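Local coordinates for protein Pcza361.24 (PDB 3G2M) that is a glycopeptide N-methyltransferase that probably moves a methyl group from S-adenosyl-L-methionine to a nitrogen during glycopeptide antibiotic biosynthesis, at residues Thr79-Leu89 and Phe145-Ile156. Sequence-based numbering, arbitrary orientation.
Sequences TGPVSGPVLEL and FALDKRFGTVVI
Two neighbouring parallel strands at the centre of the methyltransferase sheet, 86-89 and 153-156, pair here with Leu87 beside Val154 and Glu88 beside Val155. Three nearly straight backbone hydrogen bonds join them. Leu87 N gives to Thr153 O at 2.9 Å, Val155 N to Leu87 O, and Leu89 N to Val155 O. Strand 107-111 continues the sheet beyond 86-89, and strand 184-191 beyond 153-156.

Leu87, Leu89, Val154 and Ile156 lie on one face. Leu87 CB sits over the centre of the Phe151 ring, 3.6 Å from its centroid, in a CH-pi contact. CG of Leu87 is anti to the backbone N (chi1 176°), and from there CD1 meets Leu147 CD1 tip to tip at 3.9 Å, while CD2 approaches Phe145 CE1 at 3.8 Å. Leu89 CD2 lies over a face of the Phe145 ring, 3.5 Å from CZ. Its other methyl, CD1, packs on Val154 CG1. Helix 166-179 packs on this face through Leu172, which touches Leu89 and Ile156.

On the other face, Val86 packs against Thr153, and Glu88 CG lies 3.8 Å from Val155 CG2. Glu88 OE1 hydrogen-bonds Thr97 OG1.

Where the strands begin, two waters bridge the segments 79-89 and 145-156. Both donate to Pro85 O; one also bonds Thr153 OG1, and the other accepts from Gly152 N at 2.8 Å. At the far end, Ile156 adjoins Met142 and Ser157, two residues of the S-adenosyl-L-methionine site, which is without its ligand in this chain. This central parallel pair, strands one and four in the order 3-2-1-4-5-7-6, is characteristic of the Rossmann-like class I methyltransferase fold.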
loop_
_atom_site.group_PDB
_atom_site.type_symbol
_atom_site.label_atom_id
_atom_site.label_comp_id
_atom_site.label_asym_id
_atom_site.label_seq_id
_atom_site.Cartn_x
_atom_site.Cartn_y
_atom_site.Cartn_z
ATOM N N THR A 79 24.654 12.497 6.701
ATOM C CA THR A 79 24.361 13.845 7.196
ATOM C C THR A 79 25.513 14.803 6.923
ATOM O O THR A 79 25.300 15.908 6.418
ATOM C CB THR A 79 24.071 13.862 8.711
ATOM O OG1 THR A 79 25.057 13.075 9.395
ATOM C CG2 THR A 79 22.674 13.319 9.006
ATOM N N GLY A 80 26.729 14.368 7.254
ATOM C CA GLY A 80 27.925 15.193 7.104
ATOM C C GLY A 80 28.246 15.918 8.399
ATOM O O GLY A 80 28.773 15.299 9.326
ATOM N N PRO A 81 27.906 17.229 8.474
ATOM C CA PRO A 81 28.110 18.174 9.578
ATOM C C PRO A 81 28.514 17.560 10.949
ATOM O O PRO A 81 29.681 17.174 11.078
ATOM C CB PRO A 81 26.793 18.961 9.581
ATOM C CG PRO A 81 26.283 18.868 8.126
ATOM C CD PRO A 81 27.204 17.917 7.377
ATOM N N VAL A 82 27.656 17.495 11.977
ATOM C CA VAL A 82 26.326 18.102 12.062
ATOM C C VAL A 82 26.411 19.385 12.901
ATOM O O VAL A 82 26.935 19.373 14.015
ATOM C CB VAL A 82 25.293 17.112 12.683
ATOM C CG1 VAL A 82 23.981 17.807 13.032
ATOM C CG2 VAL A 82 25.033 15.943 11.741
ATOM N N SER A 83 25.913 20.488 12.348
ATOM C CA SER A 83 25.867 21.759 13.060
ATOM C C SER A 83 24.431 22.054 13.500
ATOM O O SER A 83 23.644 22.641 12.745
ATOM N N GLY A 84 24.087 21.620 14.712
ATOM C CA GLY A 84 22.765 21.872 15.279
ATOM C C GLY A 84 21.980 20.624 15.665
ATOM O O GLY A 84 22.355 19.510 15.291
ATOM N N PRO A 85 20.892 20.811 16.438
ATOM C CA PRO A 85 19.961 19.765 16.860
ATOM C C PRO A 85 19.324 18.972 15.713
ATOM O O PRO A 85 19.076 19.513 14.631
ATOM C CB PRO A 85 18.885 20.547 17.622
ATOM C CG PRO A 85 19.613 21.754 18.132
ATOM C CD PRO A 85 20.519 22.122 17.003
ATOM N N VAL A 86 19.072 17.693 15.976
ATOM C CA VAL A 86 18.441 16.784 15.015
ATOM C C VAL A 86 17.074 16.368 15.557
ATOM O O VAL A 86 16.944 16.048 16.732
ATOM C CB VAL A 86 19.327 15.528 14.766
ATOM C CG1 VAL A 86 18.660 14.550 13.800
ATOM C CG2 VAL A 86 20.712 15.932 14.241
ATOM N N LEU A 87 16.055 16.382 14.700
ATOM C CA LEU A 87 14.755 15.860 15.074
ATOM C C LEU A 87 14.630 14.407 14.612
ATOM O O LEU A 87 14.733 14.121 13.422
ATOM C CB LEU A 87 13.639 16.728 14.476
ATOM C CG LEU A 87 12.190 16.287 14.693
ATOM C CD1 LEU A 87 11.819 16.259 16.182
ATOM C CD2 LEU A 87 11.260 17.201 13.915
ATOM N N GLU A 88 14.444 13.490 15.556
ATOM C CA GLU A 88 14.198 12.089 15.209
ATOM C C GLU A 88 12.722 11.746 15.408
ATOM O O GLU A 88 12.202 11.836 16.516
ATOM C CB GLU A 88 15.085 11.137 16.014
ATOM C CG GLU A 88 14.919 9.672 15.607
ATOM C CD GLU A 88 15.552 8.690 16.572
ATOM O OE1 GLU A 88 16.298 9.116 17.479
ATOM O OE2 GLU A 88 15.308 7.476 16.415
ATOM N N LEU A 89 12.064 11.354 14.319
ATOM C CA LEU A 89 10.631 11.053 14.342
ATOM C C LEU A 89 10.404 9.598 14.691
ATOM O O LEU A 89 11.102 8.713 14.179
ATOM C CB LEU A 89 9.974 11.368 12.990
ATOM C CG LEU A 89 10.207 12.771 12.431
ATOM C CD1 LEU A 89 9.731 12.875 10.979
ATOM C CD2 LEU A 89 9.543 13.842 13.297
ATOM N N PHE A 145 2.623 16.530 13.358
ATOM C CA PHE A 145 3.257 17.135 14.534
ATOM C C PHE A 145 3.564 18.605 14.284
ATOM O O PHE A 145 3.631 19.057 13.137
ATOM C CB PHE A 145 4.531 16.368 14.941
ATOM C CG PHE A 145 5.610 16.365 13.886
ATOM C CD1 PHE A 145 6.641 17.303 13.923
ATOM C CD2 PHE A 145 5.596 15.430 12.853
ATOM C CE1 PHE A 145 7.630 17.312 12.954
ATOM C CE2 PHE A 145 6.588 15.429 11.882
ATOM C CZ PHE A 145 7.600 16.379 11.925
ATOM N N ALA A 146 3.764 19.341 15.374
ATOM C CA ALA A 146 4.035 20.762 15.309
ATOM C C ALA A 146 4.808 21.156 16.556
ATOM O O ALA A 146 4.315 20.998 17.671
ATOM C CB ALA A 146 2.731 21.538 15.220
ATOM N N LEU A 147 6.023 21.648 16.351
ATOM C CA LEU A 147 6.886 22.092 17.438
ATOM C C LEU A 147 7.223 23.557 17.274
ATOM O O LEU A 147 7.128 24.100 16.173
ATOM C CB LEU A 147 8.187 21.278 17.456
ATOM C CG LEU A 147 8.031 19.756 17.486
ATOM C CD1 LEU A 147 9.368 19.067 17.328
ATOM C CD2 LEU A 147 7.346 19.333 18.767
ATOM N N ASP A 148 7.628 24.184 18.376
ATOM C CA ASP A 148 8.089 25.567 18.368
ATOM C C ASP A 148 9.603 25.607 18.097
ATOM O O ASP A 148 10.366 26.306 18.773
ATOM C CB ASP A 148 7.733 26.245 19.694
ATOM C CG ASP A 148 7.957 27.747 19.667
ATOM O OD1 ASP A 148 7.946 28.346 18.564
ATOM O OD2 ASP A 148 8.155 28.328 20.755
ATOM N N LYS A 149 10.023 24.835 17.098
ATOM C CA LYS A 149 11.428 24.695 16.745
ATOM C C LYS A 149 11.558 24.194 15.309
ATOM O O LYS A 149 10.727 23.417 14.839
ATOM C CB LYS A 149 12.114 23.719 17.712
ATOM C CG LYS A 149 13.638 23.704 17.637
ATOM C CD LYS A 149 14.247 23.137 18.915
ATOM C CE LYS A 149 15.758 22.994 18.786
ATOM N NZ LYS A 149 16.401 22.622 20.082
ATOM N N ARG A 150 12.593 24.658 14.614
ATOM C CA ARG A 150 12.980 24.083 13.320
ATOM C C ARG A 150 14.368 23.456 13.437
ATOM O O ARG A 150 15.094 23.743 14.380
ATOM C CB ARG A 150 12.911 25.119 12.193
ATOM C CG ARG A 150 11.486 25.498 11.827
ATOM C CD ARG A 150 11.399 26.408 10.605
ATOM N NE ARG A 150 10.196 27.233 10.687
ATOM C CZ ARG A 150 9.146 27.156 9.873
ATOM N NH1 ARG A 150 9.126 26.300 8.860
ATOM N NH2 ARG A 150 8.113 27.961 10.068
ATOM N N PHE A 151 14.719 22.582 12.495
ATOM C CA PHE A 151 15.923 21.760 12.621
ATOM C C PHE A 151 16.698 21.700 11.315
ATOM O O PHE A 151 16.115 21.765 10.234
ATOM C CB PHE A 151 15.562 20.331 13.053
ATOM C CG PHE A 151 14.812 20.249 14.354
ATOM C CD1 PHE A 151 15.471 19.906 15.523
ATOM C CD2 PHE A 151 13.442 20.490 14.403
ATOM C CE1 PHE A 151 14.787 19.821 16.731
ATOM C CE2 PHE A 151 12.750 20.413 15.602
ATOM C CZ PHE A 151 13.423 20.072 16.770
ATOM N N GLY A 152 18.018 21.571 11.420
ATOM C CA GLY A 152 18.863 21.420 10.236
ATOM C C GLY A 152 18.809 20.012 9.671
ATOM O O GLY A 152 19.126 19.800 8.502
ATOM N N THR A 153 18.412 19.055 10.511
ATOM C CA THR A 153 18.334 17.635 10.158
ATOM C C THR A 153 17.093 17.004 10.786
ATOM O O THR A 153 16.844 17.169 11.980
ATOM C CB THR A 153 19.583 16.854 10.652
ATOM O OG1 THR A 153 20.775 17.536 10.245
ATOM C CG2 THR A 153 19.607 15.432 10.085
ATOM N N VAL A 154 16.314 16.296 9.970
ATOM C CA VAL A 154 15.190 15.496 10.448
ATOM C C VAL A 154 15.351 14.066 9.919
ATOM O O VAL A 154 15.595 13.866 8.735
ATOM C CB VAL A 154 13.814 16.090 10.016
ATOM C CG1 VAL A 154 12.661 15.186 10.480
ATOM C CG2 VAL A 154 13.623 17.505 10.565
ATOM N N VAL A 155 15.218 13.080 10.801
ATOM C CA VAL A 155 15.434 11.672 10.430
ATOM C C VAL A 155 14.239 10.776 10.776
ATOM O O VAL A 155 13.524 11.018 11.753
ATOM C CB VAL A 155 16.760 11.073 11.034
ATOM C CG1 VAL A 155 17.984 11.847 10.555
ATOM C CG2 VAL A 155 16.729 11.042 12.544
ATOM N N ILE A 156 14.024 9.750 9.952
ATOM C CA ILE A 156 13.005 8.741 10.228
ATOM C C ILE A 156 13.486 7.365 9.762
ATOM O O ILE A 156 14.104 7.236 8.703
ATOM C CB ILE A 156 11.613 9.121 9.614
ATOM C CG1 ILE A 156 10.495 8.231 10.181
ATOM C CG2 ILE A 156 11.630 9.092 8.075
ATOM C CD1 ILE A 156 9.097 8.716 9.831
HETATM O O HOH W 1 21.011 19.587 12.290
HETATM O O HOH W 2 19.368 22.185 13.817
#